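Local coordinates for avidin-related protein 4/5 (Gallus gallus, PDB 2OF8), which probably binds biotin and biotin derivatives with high affinity, like avidin, as a four-chain assembly of beta barrels, at residues A[99-104]-A[108-113]. The protein carries 2 engineered substitutions. Residues are numbered along the deposited sequence; the frame is centred on the assembly and turned at random.
Sequences SSVNDI and WKATRV. With BNI (5-(2-oxo-hexahydro-thieno[3,4-D]imidazol-6-yl)-pentanoic acid (4-nitro-phenyl)-amide), chain C; BNI (5-(2-oxo-hexahydro-thieno[3,4-D]imidazol-6-yl)-pentanoic acid (4-nitro-phenyl)-amide), chain L; FMT (formic acid), chain J.
S99 N donates to A110 O over 2.8 Å, with an N-H...O angle of 160° and the donor in the carbonyl plane, drawing together the two ends of the loop that joins the last two antiparallel strands, 89-98 and 111-120, of the avidin beta barrel. Two residues further along, V101 CG1 packs against A110 CB at 3.9 Å. R112, which lines the ligand pocket, can be followed outward. With CG set beside the backbone N (chi1 -76°), CB, CG and CD pass along water 1, CG at 3.5 Å from its oxygen. The chain is extended to NE, which donates to K109 O of the second subunit; a turn about CD-NE (chi4 75°) swings the guanidinium out of the line of the chain. NH1 donates to water 1 at 2.8 Å, the water sitting at the group's edge, in plane; the same water bonds S99 OG in the conformer described and only weakly reaches A110 O. The nitro oxygen O27 of the chain C ligand lies over one guanidinium face, 2.7 Å from NH2 and 3.0 Å from CZ, so this oxygen, lying above the group, is probably drawn to its charge electrostatically rather than held by an in-plane N-H. A leucine here would probably leave K109 O of the second subunit without this donor, take one of its three partners from water 1 and deprive the nitro group of its positive neighbour. W108 instead serves the adjoining site, as the corresponding tryptophan does in avidin: its CZ3 lies 3.6 Å from C2 of the chain L ligand, on the bicyclic head bound by the second subunit.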
loop_
_atom_site.group_PDB
_atom_site.type_symbol
_atom_site.label_atom_id
_atom_site.label_comp_id
_atom_site.label_asym_id
_atom_site.label_seq_id
_atom_site.Cartn_x
_atom_site.Cartn_y
_atom_site.Cartn_z
ATOM N N SER A 99 11.163 -7.062 -2.102
ATOM C CA SER A 99 12.238 -7.988 -1.795
ATOM C C SER A 99 12.233 -9.158 -2.763
ATOM O O SER A 99 11.215 -9.489 -3.367
ATOM C CB SER A 99 12.097 -8.517 -0.373
ATOM O OG SER A 99 12.256 -7.475 0.569
ATOM N N SER A 100 13.394 -9.785 -2.904
ATOM C CA SER A 100 13.528 -10.985 -3.702
ATOM C C SER A 100 13.227 -12.195 -2.836
ATOM O O SER A 100 13.848 -12.380 -1.785
ATOM C CB SER A 100 14.955 -11.083 -4.222
ATOM O OG SER A 100 15.183 -12.321 -4.866
ATOM N N VAL A 101 12.281 -13.014 -3.271
ATOM C CA VAL A 101 12.017 -14.282 -2.606
ATOM C C VAL A 101 12.339 -15.449 -3.538
ATOM O O VAL A 101 12.483 -15.282 -4.750
ATOM C CB VAL A 101 10.574 -14.374 -2.061
ATOM C CG1 VAL A 101 10.359 -13.330 -0.977
ATOM C CG2 VAL A 101 9.538 -14.248 -3.175
ATOM N N ASN A 102 12.457 -16.632 -2.945
ATOM C CA ASN A 102 12.995 -17.807 -3.631
ATOM C C ASN A 102 12.069 -18.383 -4.686
ATOM O O ASN A 102 12.521 -18.899 -5.710
ATOM C CB ASN A 102 13.336 -18.902 -2.609
ATOM C CG ASN A 102 14.512 -18.531 -1.727
ATOM O OD1 ASN A 102 15.283 -17.618 -2.039
ATOM N ND2 ASN A 102 14.662 -19.243 -0.615
ATOM N N ASP A 103 10.773 -18.335 -4.423
ATOM C CA ASP A 103 9.781 -18.812 -5.377
ATOM C C ASP A 103 8.431 -18.176 -5.093
ATOM O O ASP A 103 8.269 -17.455 -4.103
ATOM C CB ASP A 103 9.686 -20.346 -5.370
ATOM C CG ASP A 103 9.256 -20.896 -4.038
ATOM O OD1 ASP A 103 8.039 -20.903 -3.759
ATOM O OD2 ASP A 103 10.067 -21.345 -3.205
ATOM N N ILE A 104 7.462 -18.456 -5.950
ATOM C CA ILE A 104 6.188 -17.758 -5.920
ATOM C C ILE A 104 5.369 -18.019 -4.660
ATOM O O ILE A 104 4.525 -17.202 -4.310
ATOM C CB ILE A 104 5.374 -18.075 -7.203
ATOM C CG1 ILE A 104 4.267 -17.037 -7.407
ATOM C CG2 ILE A 104 4.805 -19.495 -7.165
ATOM C CD1 ILE A 104 3.714 -17.028 -8.803
ATOM N N TRP A 108 3.740 -13.477 -1.399
ATOM C CA TRP A 108 2.813 -12.712 -0.578
ATOM C C TRP A 108 3.506 -11.791 0.417
ATOM O O TRP A 108 2.944 -10.756 0.763
ATOM C CB TRP A 108 1.869 -13.658 0.178
ATOM C CG TRP A 108 2.567 -14.478 1.209
ATOM C CD1 TRP A 108 3.178 -15.683 1.017
ATOM C CD2 TRP A 108 2.757 -14.147 2.588
ATOM N NE1 TRP A 108 3.745 -16.115 2.189
ATOM C CE2 TRP A 108 3.502 -15.194 3.171
ATOM C CE3 TRP A 108 2.384 -13.062 3.391
ATOM C CZ2 TRP A 108 3.867 -15.194 4.516
ATOM C CZ3 TRP A 108 2.755 -13.061 4.719
ATOM C CH2 TRP A 108 3.485 -14.120 5.269
ATOM N N LYS A 109 4.699 -12.151 0.885
ATOM C CA LYS A 109 5.376 -11.388 1.931
ATOM C C LYS A 109 6.455 -10.449 1.393
ATOM O O LYS A 109 7.185 -9.857 2.172
ATOM C CB LYS A 109 5.982 -12.321 2.993
ATOM C CG LYS A 109 7.151 -13.172 2.523
ATOM C CD LYS A 109 7.690 -14.044 3.645
ATOM C CE LYS A 109 8.888 -14.850 3.199
ATOM N NZ LYS A 109 9.393 -15.711 4.300
ATOM N N ALA A 110 6.541 -10.301 0.073
ATOM C CA ALA A 110 7.679 -9.637 -0.552
ATOM C C ALA A 110 7.546 -8.137 -0.790
ATOM O O ALA A 110 8.466 -7.549 -1.344
ATOM C CB ALA A 110 7.995 -10.313 -1.876
ATOM N N THR A 111 6.427 -7.512 -0.423
ATOM C CA THR A 111 6.237 -6.097 -0.725
ATOM C C THR A 111 5.927 -5.291 0.521
ATOM O O THR A 111 4.911 -5.496 1.178
ATOM C CB THR A 111 5.130 -5.882 -1.756
ATOM O OG1 THR A 111 5.395 -6.676 -2.924
ATOM C CG2 THR A 111 5.131 -4.427 -2.240
ATOM N N ARG A 112 6.807 -4.344 0.827
ATOM C CA ARG A 112 6.623 -3.383 1.910
ATOM C C ARG A 112 6.140 -2.053 1.330
ATOM O O ARG A 112 6.410 -1.739 0.165
ATOM C CB ARG A 112 7.933 -3.180 2.666
ATOM C CG ARG A 112 8.276 -4.320 3.592
ATOM C CD ARG A 112 9.689 -4.263 4.120
ATOM N NE ARG A 112 9.912 -5.294 5.137
ATOM C CZ ARG A 112 10.070 -6.604 4.894
ATOM N NH1 ARG A 112 10.098 -7.092 3.657
ATOM N NH2 ARG A 112 10.225 -7.441 5.917
ATOM N N VAL A 113 5.432 -1.286 2.157
ATOM C CA VAL A 113 4.912 0.012 1.775
ATOM C C VAL A 113 5.286 1.036 2.840
ATOM O O VAL A 113 5.414 0.716 4.022
ATOM C CB VAL A 113 3.371 -0.061 1.552
ATOM C CG1 VAL A 113 2.620 -0.422 2.827
ATOM C CG2 VAL A 113 2.828 1.228 0.948
HETATM C C1 BNI C . 16.744 -2.708 1.497
HETATM C C10 BNI C . 17.301 -1.756 0.431
HETATM C C9 BNI C . 17.217 -0.293 0.851
HETATM C C8 BNI C . 15.774 0.160 1.020
HETATM C C7 BNI C . 15.689 1.519 1.684
HETATM C C2 BNI C . 14.192 1.968 1.864
HETATM C C6 BNI C . 12.011 3.106 1.248
HETATM C C4 BNI C . 13.992 3.191 2.808
HETATM C C5 BNI C . 12.631 3.819 2.456
HETATM C C3 BNI C . 14.289 5.410 2.272
HETATM O O2 BNI C . 16.962 -2.530 2.692
HETATM O O3 BNI C . 14.843 6.522 2.070
HETATM N N1 BNI C . 12.978 5.190 2.178
HETATM N N2 BNI C . 14.920 4.288 2.599
HETATM S S1 BNI C . 13.440 2.515 0.289
HETATM N N17 BNI C . 15.949 -3.712 1.123
HETATM C C18 BNI C . 15.354 -4.723 1.833
HETATM C C20 BNI C . 15.402 -6.072 1.366
HETATM C C21 BNI C . 14.763 -7.114 2.125
HETATM C C22 BNI C . 14.082 -6.795 3.375
HETATM C C23 BNI C . 14.037 -5.443 3.845
HETATM C C24 BNI C . 14.666 -4.409 3.093
HETATM N N25 BNI C . 13.427 -7.912 4.159
HETATM O O26 BNI C . 13.452 -9.043 3.769
HETATM O O27 BNI C . 12.858 -7.698 5.189
HETATM C C1 BNI L . 2.828 -13.511 10.165
HETATM C C10 BNI L . 1.369 -13.706 10.601
HETATM C C9 BNI L . 0.488 -14.308 9.511
HETATM C C8 BNI L . 0.354 -13.358 8.323
HETATM C C7 BNI L . -0.407 -14.025 7.201
HETATM C C2 BNI L . -0.658 -13.047 5.995
HETATM C C6 BNI L . -1.947 -11.360 4.601
HETATM C C4 BNI L . -1.117 -13.737 4.673
HETATM C C5 BNI L . -1.838 -12.666 3.834
HETATM C C3 BNI L . -3.237 -14.470 4.188
HETATM O O2 BNI L . 3.382 -14.360 9.474
HETATM O O3 BNI L . -4.261 -15.200 4.138
HETATM N N1 BNI L . -3.119 -13.277 3.596
HETATM N N2 BNI L . -2.127 -14.773 4.844
HETATM S S1 BNI L . -2.000 -11.864 6.355
HETATM N N17 BNI L . 3.468 -12.383 10.499
HETATM C C18 BNI L . 4.754 -11.936 10.371
HETATM C C20 BNI L . 5.432 -11.262 11.434
HETATM C C21 BNI L . 6.790 -10.808 11.243
HETATM C C22 BNI L . 7.472 -11.031 9.968
HETATM C C23 BNI L . 6.779 -11.707 8.907
HETATM C C24 BNI L . 5.439 -12.148 9.093
HETATM N N25 BNI L . 8.897 -10.547 9.775
HETATM O O26 BNI L . 9.495 -9.982 10.651
HETATM O O27 BNI L . 9.479 -10.718 8.743
HETATM C C FMT J . 9.127 -19.641 -8.642
HETATM O O1 FMT J . 7.979 -20.067 -8.481
HETATM O O2 FMT J . 10.067 -20.350 -9.005
HETATM O O HOH W 1 10.079 -5.933 1.054
HETATM O O HOH W 2 2.517 -16.061 -2.391
#